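Local coordinates for protein acetylene hydratase Ahy (Pelobacter acetylenicus, PDB 2E7Z) that catalyses the hydration of acetylene to acetaldehyde, using a tungsten bis(molybdopterin guanine dinucleotide) cofactor and a separate [4Fe-4S] cluster, at residues A399-K402 and P403-K407; A326-S329 and D330-P333; W646-T650 and H651-K655. All blocks are in the same frame, centred on the assembly; numbering follows the deposited sequence.

Interaction 1. Residues A399-K402 and P403-K407; sequences ATEK and PYPVK. With NA (sodium ion), chain B.
E401 and K407 join their charged ends across the turn that leads out of helix 391-400 toward strand 408-412, and the glutamate also binds a sodium ion at the protein surface. An ST turn marks the helix end, T400 OG1 receiving the amide N-H of K402 at 3.2 Å. E401 is the first residue to leave helical geometry, with a positive phi of 71°, and a cis peptide bond between K402 and P403 then helps to fold the chain back. On this doubled-back path the CA atoms of E401 and P405 come within 4.0 Å of each other.

The ionic contacts converge on one carboxylate oxygen. K407 NZ donates to E401 OE2 at 2.9 Å in a salt bridge, approaching from above the carboxylate plane, 63° out of it. The lysine chain reaches this point through a bend at chi2 (-73°), beyond which it runs extended. The same OE2 is a sodium ligand, and three waters and one further atom complete the coordination. With a metal ion and an ammonium group on one oxygen, the carboxylate is probably held firmly in its ionised form. K407 NZ also donates to the carbonyl oxygen of N432, so the lysine spans the turn and a neighbouring loop.

Van der Waals contact is slighter: the ring of P405 lies by the other carboxylate oxygen, CG to E401 OE1 at 3.7 Å.

At the sodium, the bond from E401 OE2 measures 2.1 Å.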
loop_
_atom_site.group_PDB
_atom_site.type_symbol
_atom_site.label_atom_id
_atom_site.label_comp_id
_atom_site.label_asym_id
_atom_site.label_seq_id
_atom_site.Cartn_x
_atom_site.Cartn_y
_atom_site.Cartn_z
ATOM N N ALA A 399 -10.669 -19.782 -6.175
ATOM C CA ALA A 399 -10.805 -21.004 -5.388
ATOM C C ALA A 399 -12.092 -21.778 -5.670
ATOM O O ALA A 399 -12.096 -23.000 -5.721
ATOM C CB ALA A 399 -10.735 -20.661 -3.883
ATOM N N THR A 400 -13.205 -21.055 -5.818
ATOM C CA THR A 400 -14.537 -21.695 -5.865
ATOM C C THR A 400 -15.210 -21.642 -7.229
ATOM O O THR A 400 -16.222 -22.299 -7.426
ATOM C CB THR A 400 -15.542 -21.058 -4.868
ATOM O OG1 THR A 400 -15.824 -19.715 -5.276
ATOM C CG2 THR A 400 -14.975 -21.101 -3.430
ATOM N N GLU A 401 -14.675 -20.829 -8.135
ATOM C CA GLU A 401 -15.269 -20.586 -9.451
ATOM C C GLU A 401 -16.554 -19.750 -9.360
ATOM O O GLU A 401 -17.303 -19.649 -10.339
ATOM C CB GLU A 401 -15.503 -21.890 -10.256
ATOM C CG GLU A 401 -14.245 -22.749 -10.268
ATOM C CD GLU A 401 -14.130 -23.689 -11.454
ATOM O OE1 GLU A 401 -14.876 -23.495 -12.421
ATOM O OE2 GLU A 401 -13.265 -24.590 -11.394
ATOM N N LYS A 402 -16.834 -19.119 -8.205
ATOM C CA LYS A 402 -18.031 -18.266 -8.037
ATOM C C LYS A 402 -17.587 -16.859 -7.678
ATOM O O LYS A 402 -16.641 -16.693 -6.886
ATOM C CB LYS A 402 -18.934 -18.832 -6.947
ATOM C CG LYS A 402 -19.570 -20.172 -7.318
ATOM C CD LYS A 402 -20.586 -20.024 -8.434
ATOM C CE LYS A 402 -21.203 -21.385 -8.775
ATOM N NZ LYS A 402 -21.575 -21.447 -10.196
ATOM N N PRO A 403 -18.273 -15.841 -8.233
ATOM C CA PRO A 403 -19.463 -15.951 -9.120
ATOM C C PRO A 403 -19.125 -16.480 -10.513
ATOM O O PRO A 403 -20.031 -16.897 -11.254
ATOM C CB PRO A 403 -19.943 -14.494 -9.229
ATOM C CG PRO A 403 -18.682 -13.683 -9.008
ATOM C CD PRO A 403 -17.900 -14.443 -7.962
ATOM N N TYR A 404 -17.841 -16.468 -10.874
ATOM C CA TYR A 404 -17.405 -17.055 -12.124
ATOM C C TYR A 404 -15.943 -17.416 -12.004
ATOM O O TYR A 404 -15.262 -16.926 -11.091
ATOM C CB TYR A 404 -17.627 -16.098 -13.308
ATOM C CG TYR A 404 -16.978 -14.723 -13.189
ATOM C CD1 TYR A 404 -15.622 -14.545 -13.456
ATOM C CD2 TYR A 404 -17.745 -13.605 -12.861
ATOM C CE1 TYR A 404 -15.027 -13.301 -13.362
ATOM C CE2 TYR A 404 -17.169 -12.347 -12.765
ATOM C CZ TYR A 404 -15.792 -12.213 -13.020
ATOM O OH TYR A 404 -15.187 -10.968 -12.980
ATOM N N PRO A 405 -15.478 -18.306 -12.896
ATOM C CA PRO A 405 -14.090 -18.731 -12.740
ATOM C C PRO A 405 -13.032 -17.717 -13.115
ATOM O O PRO A 405 -13.144 -17.028 -14.111
ATOM C CB PRO A 405 -13.975 -19.945 -13.677
ATOM C CG PRO A 405 -15.340 -20.269 -14.137
ATOM C CD PRO A 405 -16.206 -19.084 -13.911
ATOM N N VAL A 406 -11.985 -17.671 -12.302
ATOM C CA VAL A 406 -10.729 -17.004 -12.655
ATOM C C VAL A 406 -9.699 -18.131 -12.740
ATOM O O VAL A 406 -9.596 -18.942 -11.807
ATOM C CB VAL A 406 -10.321 -15.976 -11.600
ATOM C CG1 VAL A 406 -8.877 -15.481 -11.819
ATOM C CG2 VAL A 406 -11.299 -14.815 -11.618
ATOM N N LYS A 407 -9.017 -18.236 -13.880
ATOM C CA LYS A 407 -8.208 -19.401 -14.198
ATOM C C LYS A 407 -6.821 -19.057 -14.673
ATOM O O LYS A 407 -6.014 -19.974 -14.799
ATOM C CB LYS A 407 -8.919 -20.263 -15.264
ATOM C CG LYS A 407 -10.149 -20.964 -14.682
ATOM C CD LYS A 407 -9.758 -22.108 -13.751
ATOM C CE LYS A 407 -11.007 -22.797 -13.237
ATOM N NZ LYS A 407 -10.590 -23.905 -12.380
HETATM NA NA NA B . -13.280 -26.620 -11.048
HETATM O O HOH W 1 -11.114 -26.578 -11.036
HETATM O O HOH W 2 -13.330 -26.260 -9.006
HETATM O O HOH W 3 -13.223 -28.704 -10.710
#

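Interaction 2. Residues A326-S329 and D330-P333; sequences APHS and DLVP
H328 turns the edge of its imidazole toward the backbone of D330, whose amide N donates to H328 ND1 at 3.1 Å, with an N-H...N angle of 164° and the donor in the ring plane. This bond forms the centre of a compact local turn. ND1 must therefore be the unprotonated, accepting nitrogen in this bond. Its placement follows from chi1 of -164°, which sets the ring away from the histidine's own backbone N and beside its carbonyl carbon, where it can reach two residues ahead. The D330 carboxylate is also near, OD2 coming within 3.3 Å of H328 CE1, with its plane turned 48° from the ring.

The L331 side chain approaches the imidazole from another direction. Its CD1 methyl makes an off-centre CH-pi contact, 4.2 Å from the ring centroid, and also packs against H328 CB. The L331 amide returns to the H328 carbonyl, N to O at 3.3 Å. Farther along, P327 and P333 touch through their CB atoms, bringing the two ends of the loop together.

A second shell fixes these groups. Y537 O meets H328 NE2, so the ring is held at both nitrogens and its flip is settled. One water joins S329 OG to D330 OD1, lying 2.7 Å from each and donating to the carboxylate, while S329 OG is also bonded to the amide of K540. L331 packs on R520 of helix 513-520, which flanks the loop.

The whole is a type I beta turn from H328 to L331, with the side chain of its first residue accepting the amide of its third, and it leads to P333 at the N-cap position of helix 334-337.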
loop_
_atom_site.group_PDB
_atom_site.type_symbol
_atom_site.label_atom_id
_atom_site.label_comp_id
_atom_site.label_asym_id
_atom_site.label_seq_id
_atom_site.Cartn_x
_atom_site.Cartn_y
_atom_site.Cartn_z
ATOM N N ALA A 326 -2.803 15.394 -8.701
ATOM C CA ALA A 326 -3.348 15.437 -10.043
ATOM C C ALA A 326 -2.421 14.609 -10.912
ATOM O O ALA A 326 -1.249 14.432 -10.549
ATOM C CB ALA A 326 -3.322 16.863 -10.562
ATOM N N PRO A 327 -2.896 14.198 -12.103
ATOM C CA PRO A 327 -1.950 13.727 -13.124
ATOM C C PRO A 327 -0.879 14.794 -13.349
ATOM O O PRO A 327 -1.191 15.989 -13.316
ATOM C CB PRO A 327 -2.832 13.529 -14.360
ATOM C CG PRO A 327 -4.233 13.277 -13.800
ATOM C CD PRO A 327 -4.285 14.236 -12.613
ATOM N N HIS A 328 0.374 14.389 -13.541
ATOM C CA HIS A 328 1.444 15.384 -13.619
ATOM C C HIS A 328 1.210 16.293 -14.827
ATOM O O HIS A 328 0.935 15.808 -15.931
ATOM C CB HIS A 328 2.794 14.680 -13.743
ATOM C CG HIS A 328 3.970 15.562 -13.459
ATOM N ND1 HIS A 328 4.328 16.638 -14.255
ATOM C CD2 HIS A 328 4.874 15.524 -12.451
ATOM C CE1 HIS A 328 5.416 17.205 -13.752
ATOM N NE2 HIS A 328 5.761 16.551 -12.657
ATOM N N SER A 329 1.283 17.609 -14.613
ATOM C CA SER A 329 0.951 18.567 -15.659
ATOM C C SER A 329 1.867 18.517 -16.872
ATOM O O SER A 329 1.469 18.959 -17.947
ATOM C CB SER A 329 0.925 20.008 -15.090
ATOM O OG SER A 329 2.218 20.342 -14.598
ATOM N N ASP A 330 3.075 17.969 -16.720
ATOM C CA ASP A 330 4.086 17.998 -17.802
ATOM C C ASP A 330 4.039 16.727 -18.661
ATOM O O ASP A 330 4.717 16.676 -19.690
ATOM C CB ASP A 330 5.516 18.027 -17.222
ATOM C CG ASP A 330 5.902 19.346 -16.565
ATOM O OD1 ASP A 330 5.278 20.411 -16.834
ATOM O OD2 ASP A 330 6.883 19.291 -15.775
ATOM N N LEU A 331 3.286 15.705 -18.243
ATOM C CA LEU A 331 3.435 14.337 -18.774
ATOM C C LEU A 331 2.128 13.795 -19.354
ATOM O O LEU A 331 1.037 14.269 -18.990
ATOM C CB LEU A 331 3.918 13.401 -17.644
ATOM C CG LEU A 331 5.109 13.850 -16.811
ATOM C CD1 LEU A 331 5.376 12.835 -15.681
ATOM C CD2 LEU A 331 6.335 14.020 -17.728
ATOM N N VAL A 332 2.224 12.806 -20.239
ATOM C CA VAL A 332 1.021 12.095 -20.675
ATOM C C VAL A 332 0.496 11.293 -19.495
ATOM O O VAL A 332 1.219 10.490 -18.934
ATOM C CB VAL A 332 1.304 11.153 -21.855
ATOM C CG1 VAL A 332 0.044 10.402 -22.245
ATOM C CG2 VAL A 332 1.848 11.956 -23.041
ATOM N N PRO A 333 -0.752 11.533 -19.064
ATOM C CA PRO A 333 -1.241 10.802 -17.867
ATOM C C PRO A 333 -1.187 9.277 -18.014
ATOM O O PRO A 333 -1.584 8.710 -19.045
ATOM C CB PRO A 333 -2.691 11.314 -17.690
ATOM C CG PRO A 333 -2.637 12.664 -18.321
ATOM C CD PRO A 333 -1.754 12.486 -19.556
HETATM O O HOH W 4 3.104 21.945 -16.549
HETATM O O HOH W 5 -0.083 16.599 -19.928
#

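Interaction 3. Residues W646-T650 and H651-K655; sequences WVETT and HGRLK
W646 to E648 and R653 to K655 run antiparallel, their short axes 4.7 Å apart at 162°, with V647 and L654 as the hydrogen-bonded pair between two non-hydrogen-bonded ones. V647 N donates to L654 O at 2.9 Å, and L654 N returns the bond to V647 O.

On the face bearing W646, the indole is sandwiched. The guanidinium of R653 lies flat on one side, planes 9° apart, with CZ 3.6 Å from the centroid of the six-membered ring, a cation-pi stack. K655 CB supplies a CH-pi contact to the opposite face, 4.0 Å from the same centroid, offset toward the rim. The arginine takes a chi1 of 67°, with CG between its backbone N and carbonyl carbon, and then extends to NE, which carries the guanidinium over the indole. Without the indole of W646, as with an alanine here, the R653 guanidinium would probably lose its stacking surface and be freer to swing, and a gap would open beside K655 CB.

This beta hairpin belongs to the molybdopterin dinucleotide binding domain, and its W646 strand pairs with strand 720-726. There the hydroxyl of Y725 bonds both R653 NH1 and E648 OE1, linking two groups whose charged atoms are not in contact.

On the other face, V647 CB packs on L654 CD2 at 3.8 Å, and both side chains rest on I671. At the bend, T649 N donates to G652 O at 2.9 Å. T649 OG1 receives the H651 amide at 3.0 Å and, more weakly, that of G652, while also bonding V699 O.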
loop_
_atom_site.group_PDB
_atom_site.type_symbol
_atom_site.label_atom_id
_atom_site.label_comp_id
_atom_site.label_asym_id
_atom_site.label_seq_id
_atom_site.Cartn_x
_atom_site.Cartn_y
_atom_site.Cartn_z
ATOM N N TRP A 646 3.552 -20.502 19.215
ATOM C CA TRP A 646 2.509 -20.278 18.233
ATOM C C TRP A 646 1.690 -19.065 18.660
ATOM O O TRP A 646 1.400 -18.862 19.846
ATOM C CB TRP A 646 1.585 -21.492 18.145
ATOM C CG TRP A 646 2.209 -22.721 17.594
ATOM C CD1 TRP A 646 2.632 -23.828 18.300
ATOM C CD2 TRP A 646 2.455 -23.008 16.210
ATOM N NE1 TRP A 646 3.139 -24.776 17.432
ATOM C CE2 TRP A 646 3.030 -24.298 16.142
ATOM C CE3 TRP A 646 2.238 -22.299 15.019
ATOM C CZ2 TRP A 646 3.397 -24.890 14.923
ATOM C CZ3 TRP A 646 2.589 -22.897 13.806
ATOM C CH2 TRP A 646 3.174 -24.177 13.774
ATOM N N VAL A 647 1.293 -18.259 17.689
ATOM C CA VAL A 647 0.320 -17.212 17.939
ATOM C C VAL A 647 -0.882 -17.584 17.088
ATOM O O VAL A 647 -0.753 -17.791 15.881
ATOM C CB VAL A 647 0.862 -15.814 17.583
ATOM C CG1 VAL A 647 -0.202 -14.758 17.814
ATOM C CG2 VAL A 647 2.125 -15.524 18.417
ATOM N N GLU A 648 -2.041 -17.688 17.723
ATOM C CA GLU A 648 -3.207 -18.267 17.076
ATOM C C GLU A 648 -4.423 -17.368 17.268
ATOM O O GLU A 648 -4.718 -16.909 18.385
ATOM C CB GLU A 648 -3.479 -19.667 17.656
ATOM C CG GLU A 648 -4.720 -20.350 17.067
ATOM C CD GLU A 648 -4.892 -21.807 17.473
ATOM O OE1 GLU A 648 -4.049 -22.364 18.207
ATOM O OE2 GLU A 648 -5.889 -22.425 17.026
ATOM N N THR A 649 -5.137 -17.115 16.179
ATOM C CA THR A 649 -6.439 -16.456 16.216
ATOM C C THR A 649 -7.490 -17.522 15.915
ATOM O O THR A 649 -7.156 -18.687 15.638
ATOM C CB THR A 649 -6.515 -15.388 15.126
ATOM O OG1 THR A 649 -6.457 -16.040 13.843
ATOM C CG2 THR A 649 -5.395 -14.367 15.247
ATOM N N THR A 650 -8.753 -17.111 15.862
ATOM C CA THR A 650 -9.799 -18.036 15.454
ATOM C C THR A 650 -9.616 -18.513 14.002
ATOM O O THR A 650 -10.152 -19.561 13.627
ATOM C CB THR A 650 -11.190 -17.427 15.616
ATOM O OG1 THR A 650 -11.297 -16.201 14.873
ATOM C CG2 THR A 650 -11.532 -17.199 17.092
ATOM N N HIS A 651 -8.845 -17.773 13.198
ATOM C CA HIS A 651 -8.655 -18.120 11.788
ATOM C C HIS A 651 -7.506 -19.095 11.543
ATOM O O HIS A 651 -7.595 -19.931 10.666
ATOM C CB HIS A 651 -8.405 -16.867 10.965
ATOM C CG HIS A 651 -8.521 -17.120 9.503
ATOM N ND1 HIS A 651 -7.427 -17.333 8.686
ATOM C CD2 HIS A 651 -9.621 -17.286 8.732
ATOM C CE1 HIS A 651 -7.856 -17.582 7.456
ATOM N NE2 HIS A 651 -9.177 -17.577 7.465
ATOM N N GLY A 652 -6.401 -18.961 12.270
ATOM C CA GLY A 652 -5.253 -19.809 12.018
ATOM C C GLY A 652 -4.124 -19.430 12.944
ATOM O O GLY A 652 -4.322 -18.643 13.862
ATOM N N ARG A 653 -2.936 -19.968 12.696
ATOM C CA ARG A 653 -1.800 -19.695 13.588
ATOM C C ARG A 653 -0.504 -19.549 12.796
ATOM O O ARG A 653 -0.428 -19.962 11.640
ATOM C CB ARG A 653 -1.627 -20.807 14.639
ATOM C CG ARG A 653 -1.213 -22.137 14.059
ATOM C CD ARG A 653 -1.102 -23.175 15.153
ATOM N NE ARG A 653 -0.506 -24.393 14.625
ATOM C CZ ARG A 653 -0.271 -25.476 15.361
ATOM N NH1 ARG A 653 -0.600 -25.468 16.662
ATOM N NH2 ARG A 653 0.282 -26.556 14.810
ATOM N N LEU A 654 0.483 -18.911 13.415
ATOM C CA LEU A 654 1.825 -18.882 12.844
ATOM C C LEU A 654 2.842 -19.068 13.957
ATOM O O LEU A 654 2.538 -18.820 15.133
ATOM C CB LEU A 654 2.131 -17.578 12.101
ATOM C CG LEU A 654 2.422 -16.279 12.876
ATOM C CD1 LEU A 654 2.751 -15.152 11.891
ATOM C CD2 LEU A 654 1.242 -15.866 13.758
ATOM N N LYS A 655 4.052 -19.473 13.571
ATOM C CA LYS A 655 5.114 -19.829 14.506
ATOM C C LYS A 655 6.125 -18.701 14.565
ATOM O O LYS A 655 6.608 -18.249 13.521
ATOM C CB LYS A 655 5.786 -21.094 14.017
ATOM C CG LYS A 655 6.936 -21.569 14.919
ATOM C CD LYS A 655 7.599 -22.824 14.398
ATOM C CE LYS A 655 8.758 -23.220 15.297
ATOM N NZ LYS A 655 9.471 -24.450 14.833
#

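Followed from the N terminus, the three contacts come in series, each closing a short turn before the next begins, so none nests or crosses. Interaction 2 comes first, turning the chain between strand 322-324 and helix 334-337. Interaction 1 follows, linking helix 391-400 to strand 408-412, an inner strand of the seven-stranded mixed sheet. Interaction 3 is last and closes the hairpin 644-648/653-660 in the six-stranded sheet of the dinucleotide binding domain. Interactions 1 and 2 share the molybdopterin oxidoreductase range, yet their centres lie about 37 Å apart. Interaction 3 approaches interaction 1 to about 12 Å between nearest atoms and lies across the chain's centre from interaction 2.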